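Local coordinates for dermonecrotic toxin (Pasteurella multocida, PDB 2EBF), which acts as a potent mitogen and bone-resorbing toxin linked to severe atrophic rhinitis in pigs, this chain being its C-terminal region, at residues 189-194 / 206-211; 298-303 / 307-312; 202-207 / 312-317. One frame throughout, in Å; residues are numbered along the deposited sequence.

Contact 1: 189-194 / 206-211; sequences RGYAGA and VIEDIS. With GLC (alpha-D-glucopyranose), chain B; GLC (alpha-D-glucopyranose), chain C.
Tyr191 lays its ring over Val206. The CG1 methyl of Val206 sits 3.7 Å from the centroid of the Tyr191 ring and 8° off the ring normal, a CH-pi contact. CB and CG2 of Val206 add to it along the CD2 side, where Tyr191 CD2 and Val206 CB are 3.6 Å apart. The opposite face of the ring is taken by the backbone N of Gly193, which lies over its centre. The ring is therefore held between its own loop and the strand residue. CG of Tyr191 is anti to the backbone N (chi1 -179°), which sends the ring across to the strand.

Glu208 comes to the ring edge. Its extended chain crosses the tyrosine at about a right angle, and Glu208 CD lies 3.7 Å from Tyr191 CE1. Carboxylate and ring planes are nearly perpendicular. The phenol end is tied back into its own loop: Tyr191 OH donates to Ala194 O at 2.8 Å. No hydrogen bond joins 189-194 directly to 206-211. A water bound to Ala192 N also makes a weak bond to Glu208 OE1.

Sugar meets the other side of the loop. O6 of the chain B glucose donates to Arg189 O at 2.7 Å. Ala192 CB packs against the chain C glucose, with O3 3.5 Å away. Leu104, Phe188, Gly190 and Arg312 complete the pocket. The contact thus joins strand 205-207, an outer strand of a three-stranded antiparallel sheet, to the wall of a glycan-binding site in the C2 region of the toxin.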
loop_
_atom_site.group_PDB
_atom_site.type_symbol
_atom_site.label_atom_id
_atom_site.label_comp_id
_atom_site.label_asym_id
_atom_site.label_seq_id
_atom_site.Cartn_x
_atom_site.Cartn_y
_atom_site.Cartn_z
ATOM N N ARG A 189 -3.786 23.917 2.185
ATOM C CA ARG A 189 -3.699 25.367 2.364
ATOM C C ARG A 189 -2.321 25.892 1.965
ATOM O O ARG A 189 -1.953 27.007 2.315
ATOM C CB ARG A 189 -4.002 25.749 3.820
ATOM C CG ARG A 189 -5.405 25.361 4.319
ATOM C CD ARG A 189 -6.452 26.366 3.896
ATOM N NE ARG A 189 -7.797 25.999 4.347
ATOM C CZ ARG A 189 -8.667 25.272 3.647
ATOM N NH1 ARG A 189 -8.353 24.807 2.442
ATOM N NH2 ARG A 189 -9.858 25.004 4.157
ATOM N N GLY A 190 -1.566 25.079 1.236
ATOM C CA GLY A 190 -0.191 25.408 0.886
ATOM C C GLY A 190 -0.062 26.180 -0.408
ATOM O O GLY A 190 -0.964 26.939 -0.787
ATOM N N TYR A 191 1.057 25.963 -1.094
ATOM C CA TYR A 191 1.458 26.780 -2.232
ATOM C C TYR A 191 1.177 26.099 -3.570
ATOM O O TYR A 191 1.619 24.982 -3.809
ATOM C CB TYR A 191 2.946 27.126 -2.100
ATOM C CG TYR A 191 3.522 27.995 -3.196
ATOM C CD1 TYR A 191 3.245 29.358 -3.250
ATOM C CD2 TYR A 191 4.378 27.459 -4.159
ATOM C CE1 TYR A 191 3.785 30.162 -4.251
ATOM C CE2 TYR A 191 4.924 28.249 -5.156
ATOM C CZ TYR A 191 4.626 29.599 -5.197
ATOM O OH TYR A 191 5.166 30.388 -6.191
ATOM N N ALA A 192 0.444 26.785 -4.437
ATOM C CA ALA A 192 0.088 26.233 -5.741
ATOM C C ALA A 192 0.771 26.967 -6.891
ATOM O O ALA A 192 0.486 26.701 -8.059
ATOM C CB ALA A 192 -1.411 26.255 -5.921
ATOM N N GLY A 193 1.674 27.884 -6.562
ATOM C CA GLY A 193 2.296 28.738 -7.570
ATOM C C GLY A 193 3.456 28.077 -8.287
ATOM O O GLY A 193 3.692 26.879 -8.132
ATOM N N ALA A 194 4.188 28.869 -9.068
ATOM C CA ALA A 194 5.308 28.360 -9.849
ATOM C C ALA A 194 6.622 28.435 -9.081
ATOM O O ALA A 194 6.763 29.230 -8.151
ATOM C CB ALA A 194 5.411 29.105 -11.171
ATOM N N VAL A 206 6.882 25.925 0.385
ATOM C CA VAL A 206 7.050 27.335 0.055
ATOM C C VAL A 206 6.241 28.180 1.016
ATOM O O VAL A 206 5.058 27.917 1.244
ATOM C CB VAL A 206 6.642 27.664 -1.406
ATOM C CG1 VAL A 206 6.765 29.167 -1.689
ATOM C CG2 VAL A 206 7.493 26.894 -2.390
ATOM N N ILE A 207 6.898 29.179 1.599
ATOM C CA ILE A 207 6.196 30.255 2.274
ATOM C C ILE A 207 6.150 31.397 1.257
ATOM O O ILE A 207 7.178 32.003 0.931
ATOM C CB ILE A 207 6.888 30.675 3.603
ATOM C CG1 ILE A 207 6.678 29.616 4.695
ATOM C CG2 ILE A 207 6.322 31.997 4.104
ATOM C CD1 ILE A 207 7.422 28.301 4.489
ATOM N N GLU A 208 4.952 31.652 0.737
ATOM C CA GLU A 208 4.759 32.564 -0.388
ATOM C C GLU A 208 5.064 34.020 -0.019
ATOM O O GLU A 208 5.740 34.723 -0.765
ATOM C CB GLU A 208 3.332 32.424 -0.938
ATOM C CG GLU A 208 3.017 33.330 -2.122
ATOM C CD GLU A 208 1.730 32.962 -2.841
ATOM O OE1 GLU A 208 0.885 32.251 -2.255
ATOM O OE2 GLU A 208 1.559 33.390 -4.002
ATOM N N ASP A 209 4.560 34.456 1.132
ATOM C CA ASP A 209 4.794 35.814 1.612
ATOM C C ASP A 209 5.546 35.792 2.937
ATOM O O ASP A 209 4.987 35.454 3.981
ATOM C CB ASP A 209 3.464 36.565 1.751
ATOM C CG ASP A 209 3.646 38.060 1.971
ATOM O OD1 ASP A 209 2.666 38.797 1.751
ATOM O OD2 ASP A 209 4.750 38.507 2.357
ATOM N N ILE A 210 6.816 36.179 2.877
ATOM C CA ILE A 210 7.708 36.218 4.038
ATOM C C ILE A 210 7.208 37.087 5.212
ATOM O O ILE A 210 7.566 36.839 6.368
ATOM C CB ILE A 210 9.154 36.623 3.585
ATOM C CG1 ILE A 210 9.860 35.441 2.899
ATOM C CG2 ILE A 210 9.999 37.158 4.724
ATOM C CD1 ILE A 210 9.497 34.087 3.453
ATOM N N SER A 211 6.376 38.084 4.912
ATOM C CA SER A 211 5.816 38.980 5.933
ATOM C C SER A 211 5.000 38.254 7.006
ATOM O O SER A 211 4.786 38.787 8.093
ATOM C CB SER A 211 4.969 40.085 5.286
ATOM O OG SER A 211 3.716 39.590 4.844
HETATM C C1 GLC B . -5.923 26.909 -0.430
HETATM C C2 GLC B . -7.417 27.120 -0.175
HETATM C C3 GLC B . -7.736 28.610 -0.063
HETATM C C4 GLC B . -6.854 29.279 0.998
HETATM C C5 GLC B . -5.373 28.959 0.801
HETATM C C6 GLC B . -4.590 29.378 2.039
HETATM O O2 GLC B . -8.190 26.509 -1.220
HETATM O O3 GLC B . -9.116 28.769 0.277
HETATM O O4 GLC B . -7.022 30.704 0.945
HETATM O O5 GLC B . -5.140 27.563 0.576
HETATM O O6 GLC B . -3.186 29.300 1.767
HETATM C C1 GLC C . -4.365 26.813 -2.236
HETATM C C2 GLC C . -3.772 27.748 -3.296
HETATM C C3 GLC C . -4.675 27.791 -4.532
HETATM C C4 GLC C . -4.943 26.378 -5.064
HETATM C C5 GLC C . -5.440 25.430 -3.958
HETATM C C6 GLC C . -5.502 23.972 -4.429
HETATM O O1 GLC C . -5.584 27.371 -1.740
HETATM O O2 GLC C . -3.581 29.074 -2.772
HETATM O O3 GLC C . -4.050 28.575 -5.553
HETATM O O4 GLC C . -5.870 26.441 -6.152
HETATM O O5 GLC C . -4.607 25.504 -2.790
HETATM O O6 GLC C . -4.192 23.428 -4.670
HETATM O O HOH W 1 -0.448 29.572 -4.001
#

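Contact 2: 298-303 / 307-312; sequences EVQGDL and QAFATR. With GLC (alpha-D-glucopyranose), chain C.
Val299 meets the edge of the Phe309 ring at the end of helix 288-300. The contact joins two successive helices: helix 288-300 ends in a type II' beta turn from Gln300 to Leu303, and the short helix 305-309 follows. CG1 of Val299 lies near the ring plane, 3.6 Å from Phe309 CE2. CG1 is anti to the backbone N (chi1 170°), which carries this methyl to the ring and leaves CG2 farther from it. Val299 also touches Val212 and Phe213 of a loop.

Gln300 follows with its backbone and the root of its side chain. Its N is 3.5 Å from Phe309 CZ, again at the ring edge, and its CB is 3.6 Å from Phe309 CE1. The far rim of the phenylalanine thus fits against the last turn of the first helix. One face of the ring is covered by CB of its own neighbour Ala308. Phe305 meets the ring edge-to-face, and Tyr205 and Ile207 of the sheet also touch it.

Gly301 leaves the helix with positive phi (61°) and starts the reversal. The turn is closed by the backbone bond from Leu303 N to Gln300 O, 3.2 Å long.

Leu303 brings the chain back to the second helix. Its CA is 6.1 Å from Ala308 CA, the nearest such pair of the two segments. The side chain crosses that of Gln307 at about a right angle, with the CD2 methyl set against the side-chain amide of Gln307. The other branch turns to the alanine. No hydrogen bond links the two segments across this partly exposed surface, and the leucine-alanine contact is purely apolar: Leu303 CD1 rests 3.8 Å from Ala308 CB.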
loop_
_atom_site.group_PDB
_atom_site.type_symbol
_atom_site.label_atom_id
_atom_site.label_comp_id
_atom_site.label_asym_id
_atom_site.label_seq_id
_atom_site.Cartn_x
_atom_site.Cartn_y
_atom_site.Cartn_z
ATOM N N GLU A 298 5.788 28.310 14.399
ATOM C CA GLU A 298 4.872 29.345 14.887
ATOM C C GLU A 298 3.947 29.832 13.784
ATOM O O GLU A 298 2.742 29.980 14.008
ATOM C CB GLU A 298 5.615 30.512 15.544
ATOM C CG GLU A 298 6.036 30.187 16.967
ATOM C CD GLU A 298 6.339 31.409 17.820
ATOM O OE1 GLU A 298 5.914 32.537 17.470
ATOM O OE2 GLU A 298 7.001 31.218 18.862
ATOM N N VAL A 299 4.507 30.065 12.596
ATOM C CA VAL A 299 3.704 30.408 11.416
ATOM C C VAL A 299 2.669 29.317 11.122
ATOM O O VAL A 299 1.518 29.622 10.807
ATOM C CB VAL A 299 4.585 30.675 10.166
ATOM C CG1 VAL A 299 3.731 30.787 8.904
ATOM C CG2 VAL A 299 5.395 31.946 10.347
ATOM N N GLN A 300 3.089 28.058 11.253
ATOM C CA GLN A 300 2.237 26.897 11.007
ATOM C C GLN A 300 0.977 26.904 11.872
ATOM O O GLN A 300 -0.117 26.601 11.389
ATOM C CB GLN A 300 3.040 25.615 11.243
ATOM C CG GLN A 300 2.241 24.329 11.138
ATOM C CD GLN A 300 2.945 23.145 11.763
ATOM O OE1 GLN A 300 2.307 22.157 12.126
ATOM N NE2 GLN A 300 4.262 23.234 11.891
ATOM N N GLY A 301 1.143 27.248 13.148
ATOM C CA GLY A 301 0.023 27.330 14.081
ATOM C C GLY A 301 -0.712 26.016 14.282
ATOM O O GLY A 301 -0.093 24.975 14.518
ATOM N N ASP A 302 -2.035 26.074 14.169
ATOM C CA ASP A 302 -2.909 24.925 14.401
ATOM C C ASP A 302 -3.031 24.023 13.170
ATOM O O ASP A 302 -3.671 22.966 13.224
ATOM C CB ASP A 302 -4.298 25.407 14.850
ATOM C CG ASP A 302 -5.002 26.265 13.794
ATOM O OD1 ASP A 302 -4.321 27.027 13.066
ATOM O OD2 ASP A 302 -6.247 26.189 13.695
ATOM N N LEU A 303 -2.420 24.444 12.066
ATOM C CA LEU A 303 -2.436 23.671 10.827
ATOM C C LEU A 303 -1.423 22.535 10.888
ATOM O O LEU A 303 -0.542 22.524 11.758
ATOM C CB LEU A 303 -2.132 24.575 9.624
ATOM C CG LEU A 303 -3.107 25.714 9.290
ATOM C CD1 LEU A 303 -2.735 26.350 7.963
ATOM C CD2 LEU A 303 -4.540 25.214 9.252
ATOM N N GLN A 307 0.072 20.769 5.312
ATOM C CA GLN A 307 -1.169 21.498 5.023
ATOM C C GLN A 307 -0.909 22.989 4.802
ATOM O O GLN A 307 -1.503 23.614 3.924
ATOM C CB GLN A 307 -2.180 21.325 6.165
ATOM C CG GLN A 307 -3.499 22.058 5.916
ATOM C CD GLN A 307 -4.483 21.957 7.059
ATOM O OE1 GLN A 307 -5.699 22.036 6.854
ATOM N NE2 GLN A 307 -3.974 21.784 8.267
ATOM N N ALA A 308 0.001 23.541 5.603
ATOM C CA ALA A 308 0.309 24.962 5.585
ATOM C C ALA A 308 1.308 25.360 4.497
ATOM O O ALA A 308 1.147 26.409 3.862
ATOM C CB ALA A 308 0.831 25.399 6.963
ATOM N N PHE A 309 2.326 24.523 4.277
ATOM C CA PHE A 309 3.515 24.949 3.525
ATOM C C PHE A 309 3.876 24.157 2.268
ATOM O O PHE A 309 4.623 24.658 1.419
ATOM C CB PHE A 309 4.745 24.955 4.435
ATOM C CG PHE A 309 4.587 25.767 5.691
ATOM C CD1 PHE A 309 4.947 25.223 6.924
ATOM C CD2 PHE A 309 4.105 27.072 5.647
ATOM C CE1 PHE A 309 4.828 25.959 8.097
ATOM C CE2 PHE A 309 3.975 27.823 6.816
ATOM C CZ PHE A 309 4.340 27.268 8.044
ATOM N N ALA A 310 3.381 22.926 2.147
ATOM C CA ALA A 310 3.761 22.087 1.017
ATOM C C ALA A 310 3.353 22.730 -0.305
ATOM O O ALA A 310 2.319 23.399 -0.384
ATOM C CB ALA A 310 3.157 20.680 1.151
ATOM N N THR A 311 4.176 22.553 -1.336
ATOM C CA THR A 311 3.711 22.818 -2.686
ATOM C C THR A 311 2.626 21.794 -2.980
ATOM O O THR A 311 2.670 20.688 -2.441
ATOM C CB THR A 311 4.831 22.662 -3.727
ATOM O OG1 THR A 311 4.328 23.004 -5.024
ATOM C CG2 THR A 311 5.334 21.257 -3.770
ATOM N N ARG A 312 1.660 22.148 -3.821
ATOM C CA ARG A 312 0.593 21.194 -4.149
ATOM C C ARG A 312 1.176 19.926 -4.755
ATOM O O ARG A 312 0.669 18.829 -4.534
ATOM C CB ARG A 312 -0.458 21.807 -5.079
ATOM C CG ARG A 312 -1.521 20.797 -5.555
ATOM C CD ARG A 312 -2.135 19.991 -4.400
ATOM N NE ARG A 312 -3.348 20.624 -3.931
ATOM C CZ ARG A 312 -4.571 20.095 -3.980
ATOM N NH1 ARG A 312 -4.790 18.860 -4.425
ATOM N NH2 ARG A 312 -5.582 20.820 -3.541
HETATM C C1 GLC C . -4.365 26.813 -2.236
HETATM C C2 GLC C . -3.772 27.748 -3.296
HETATM C C3 GLC C . -4.675 27.791 -4.532
HETATM C C4 GLC C . -4.943 26.378 -5.064
HETATM C C5 GLC C . -5.440 25.430 -3.958
HETATM C C6 GLC C . -5.502 23.972 -4.429
HETATM O O1 GLC C . -5.584 27.371 -1.740
HETATM O O2 GLC C . -3.581 29.074 -2.772
HETATM O O3 GLC C . -4.050 28.575 -5.553
HETATM O O4 GLC C . -5.870 26.441 -6.152
HETATM O O5 GLC C . -4.607 25.504 -2.790
HETATM O O6 GLC C . -4.192 23.428 -4.670
#

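Contact 3: 202-207 / 312-317; sequences PVKYVI and RNFFNT. With GLC (alpha-D-glucopyranose), chain C.
The backbones come closest at Lys204 and Phe314, whose CA atoms are 5.5 Å apart, where the chain entering strand 205-207 passes the first turn of helix 312-333. Lys204 and Tyr205 both face Ile263 on the neighbouring strand and form a classic beta bulge. The helix is packed against this irregular start of the sheet edge.

Phe314 is the centre of the contact. Its CG is anti to the backbone N (chi1 177°), and the ring reaches out from the helix to the bulge. Lys204 covers one face of it. CB of Lys204 stands 3.8 Å from the centroid of the Phe314 ring, 1° off the normal, as a CH-pi contact. The aliphatic chain then runs on over the CE1 side, with Lys204 CG 3.6 Å from Phe314 CE1. The lysine carbons thus serve as an apolar lid for a partly exposed ring. The backbone of the same residue joins in, since Lys204 O is 3.5 Å from Phe314 CD2.

Tyr205 meets Phe314 obliquely, with Tyr205 CE2 3.6 Å from Phe314 CE2; the planes stand at 76°. The tyrosine is fixed from elsewhere as well: its hydroxyl bonds to Tyr267 N, and Phe305 meets its ring edge-to-face.

Arg312 belongs to the other side of the helix start. It bends toward the glycan pocket, forms a salt bridge with Glu100 and a cation-pi contact with Phe188. Its NH1 makes a weak hydrogen bond to Asn316 OD1 one turn on. At the sugar, Arg312 NE lies 3.0 Å from O6 of the chain C glucose.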
loop_
_atom_site.group_PDB
_atom_site.type_symbol
_atom_site.label_atom_id
_atom_site.label_comp_id
_atom_site.label_asym_id
_atom_site.label_seq_id
_atom_site.Cartn_x
_atom_site.Cartn_y
_atom_site.Cartn_z
ATOM N N PRO A 202 15.002 20.226 -5.575
ATOM C CA PRO A 202 13.567 19.939 -5.521
ATOM C C PRO A 202 12.936 20.630 -4.318
ATOM O O PRO A 202 13.408 20.465 -3.192
ATOM C CB PRO A 202 13.508 18.413 -5.350
ATOM C CG PRO A 202 14.829 17.916 -5.827
ATOM C CD PRO A 202 15.810 18.994 -5.483
ATOM N N VAL A 203 11.891 21.413 -4.566
ATOM C CA VAL A 203 11.187 22.130 -3.502
ATOM C C VAL A 203 10.061 21.286 -2.901
ATOM O O VAL A 203 9.269 20.672 -3.623
ATOM C CB VAL A 203 10.617 23.484 -3.999
ATOM C CG1 VAL A 203 9.906 24.216 -2.869
ATOM C CG2 VAL A 203 11.726 24.360 -4.560
ATOM N N LYS A 204 10.004 21.274 -1.573
ATOM C CA LYS A 204 8.950 20.588 -0.840
ATOM C C LYS A 204 7.942 21.585 -0.267
ATOM O O LYS A 204 6.733 21.364 -0.350
ATOM C CB LYS A 204 9.550 19.721 0.271
ATOM C CG LYS A 204 10.494 18.640 -0.231
ATOM C CD LYS A 204 11.137 17.883 0.921
ATOM C CE LYS A 204 12.256 16.964 0.437
ATOM N NZ LYS A 204 11.744 15.770 -0.299
ATOM N N TYR A 205 8.448 22.683 0.299
ATOM C CA TYR A 205 7.604 23.685 0.946
ATOM C C TYR A 205 7.921 25.103 0.476
ATOM O O TYR A 205 9.073 25.436 0.182
ATOM C CB TYR A 205 7.704 23.592 2.473
ATOM C CG TYR A 205 7.828 22.169 3.001
ATOM C CD1 TYR A 205 9.076 21.642 3.333
ATOM C CD2 TYR A 205 6.703 21.351 3.153
ATOM C CE1 TYR A 205 9.211 20.337 3.805
ATOM C CE2 TYR A 205 6.822 20.034 3.633
ATOM C CZ TYR A 205 8.087 19.536 3.957
ATOM O OH TYR A 205 8.245 18.246 4.435
ATOM N N VAL A 206 6.882 25.925 0.385
ATOM C CA VAL A 206 7.050 27.335 0.055
ATOM C C VAL A 206 6.241 28.180 1.016
ATOM O O VAL A 206 5.058 27.917 1.244
ATOM C CB VAL A 206 6.642 27.664 -1.406
ATOM C CG1 VAL A 206 6.765 29.167 -1.689
ATOM C CG2 VAL A 206 7.493 26.894 -2.390
ATOM N N ILE A 207 6.898 29.179 1.599
ATOM C CA ILE A 207 6.196 30.255 2.274
ATOM C C ILE A 207 6.150 31.397 1.257
ATOM O O ILE A 207 7.178 32.003 0.931
ATOM C CB ILE A 207 6.888 30.675 3.603
ATOM C CG1 ILE A 207 6.678 29.616 4.695
ATOM C CG2 ILE A 207 6.322 31.997 4.104
ATOM C CD1 ILE A 207 7.422 28.301 4.489
ATOM N N ARG A 312 1.660 22.148 -3.821
ATOM C CA ARG A 312 0.593 21.194 -4.149
ATOM C C ARG A 312 1.176 19.926 -4.755
ATOM O O ARG A 312 0.669 18.829 -4.534
ATOM C CB ARG A 312 -0.458 21.807 -5.079
ATOM C CG ARG A 312 -1.521 20.797 -5.555
ATOM C CD ARG A 312 -2.135 19.991 -4.400
ATOM N NE ARG A 312 -3.348 20.624 -3.931
ATOM C CZ ARG A 312 -4.571 20.095 -3.980
ATOM N NH1 ARG A 312 -4.790 18.860 -4.425
ATOM N NH2 ARG A 312 -5.582 20.820 -3.541
ATOM N N ASN A 313 2.261 20.084 -5.502
ATOM C CA ASN A 313 2.925 18.962 -6.137
ATOM C C ASN A 313 3.527 17.968 -5.152
ATOM O O ASN A 313 3.378 16.755 -5.315
ATOM C CB ASN A 313 4.013 19.479 -7.065
ATOM C CG ASN A 313 3.798 19.048 -8.485
ATOM O OD1 ASN A 313 4.458 18.114 -8.973
ATOM N ND2 ASN A 313 2.847 19.697 -9.165
ATOM N N PHE A 314 4.227 18.492 -4.142
ATOM C CA PHE A 314 4.822 17.671 -3.094
ATOM C C PHE A 314 3.716 17.035 -2.257
ATOM O O PHE A 314 3.791 15.861 -1.902
ATOM C CB PHE A 314 5.746 18.516 -2.206
ATOM C CG PHE A 314 6.347 17.761 -1.054
ATOM C CD1 PHE A 314 7.326 16.801 -1.268
ATOM C CD2 PHE A 314 5.939 18.018 0.248
ATOM C CE1 PHE A 314 7.891 16.099 -0.195
ATOM C CE2 PHE A 314 6.493 17.319 1.326
ATOM C CZ PHE A 314 7.469 16.363 1.099
ATOM N N PHE A 315 2.696 17.831 -1.955
ATOM C CA PHE A 315 1.517 17.356 -1.229
ATOM C C PHE A 315 0.895 16.137 -1.929
ATOM O O PHE A 315 0.747 15.083 -1.319
ATOM C CB PHE A 315 0.503 18.500 -1.077
ATOM C CG PHE A 315 -0.689 18.154 -0.222
ATOM C CD1 PHE A 315 -0.671 18.392 1.156
ATOM C CD2 PHE A 315 -1.835 17.607 -0.795
ATOM C CE1 PHE A 315 -1.795 18.075 1.953
ATOM C CE2 PHE A 315 -2.962 17.282 0.002
ATOM C CZ PHE A 315 -2.927 17.530 1.366
ATOM N N ASN A 316 0.564 16.277 -3.211
ATOM C CA ASN A 316 -0.021 15.171 -3.993
ATOM C C ASN A 316 0.851 13.921 -4.037
ATOM O O ASN A 316 0.361 12.803 -3.899
ATOM C CB ASN A 316 -0.332 15.633 -5.421
ATOM C CG ASN A 316 -1.508 16.575 -5.482
ATOM O OD1 ASN A 316 -2.236 16.736 -4.503
ATOM N ND2 ASN A 316 -1.712 17.196 -6.645
ATOM N N THR A 317 2.151 14.118 -4.225
ATOM C CA THR A 317 3.100 13.010 -4.265
ATOM C C THR A 317 3.145 12.259 -2.936
ATOM O O THR A 317 3.196 11.028 -2.908
ATOM C CB THR A 317 4.492 13.524 -4.614
ATOM O OG1 THR A 317 4.459 14.035 -5.949
ATOM C CG2 THR A 317 5.545 12.407 -4.497
HETATM C C1 GLC C . -4.365 26.813 -2.236
HETATM C C2 GLC C . -3.772 27.748 -3.296
HETATM C C3 GLC C . -4.675 27.791 -4.532
HETATM C C4 GLC C . -4.943 26.378 -5.064
HETATM C C5 GLC C . -5.440 25.430 -3.958
HETATM C C6 GLC C . -5.502 23.972 -4.429
HETATM O O1 GLC C . -5.584 27.371 -1.740
HETATM O O2 GLC C . -3.581 29.074 -2.772
HETATM O O3 GLC C . -4.050 28.575 -5.553
HETATM O O4 GLC C . -5.870 26.441 -6.152
HETATM O O5 GLC C . -4.607 25.504 -2.790
HETATM O O6 GLC C . -4.192 23.428 -4.670
#

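How the contacts relate
All three contacts meet around strand 205-207 in the C2 region. Contact 1 is buried, contact 3 partly so, and contact 2 lies at the surface. Contacts 1 and 3 share Val206 and Ile207; contacts 2 and 3 share Arg312, and contact 2 is nested in the loop closed by contact 3. Backbone bonds probably stitch them together: Val206 N to Phe309 O, Arg312 N to Tyr191 O and Thr311 N to Lys204 O. Their chemistry differs. Contacts 1 and 3 each place aliphatic carbons over an aromatic face, whereas contact 2 packs a ring by its edge. Contact 1 meets the glycan with a backbone carbonyl and an alanine methyl; Arg312 reaches it with a charged side chain.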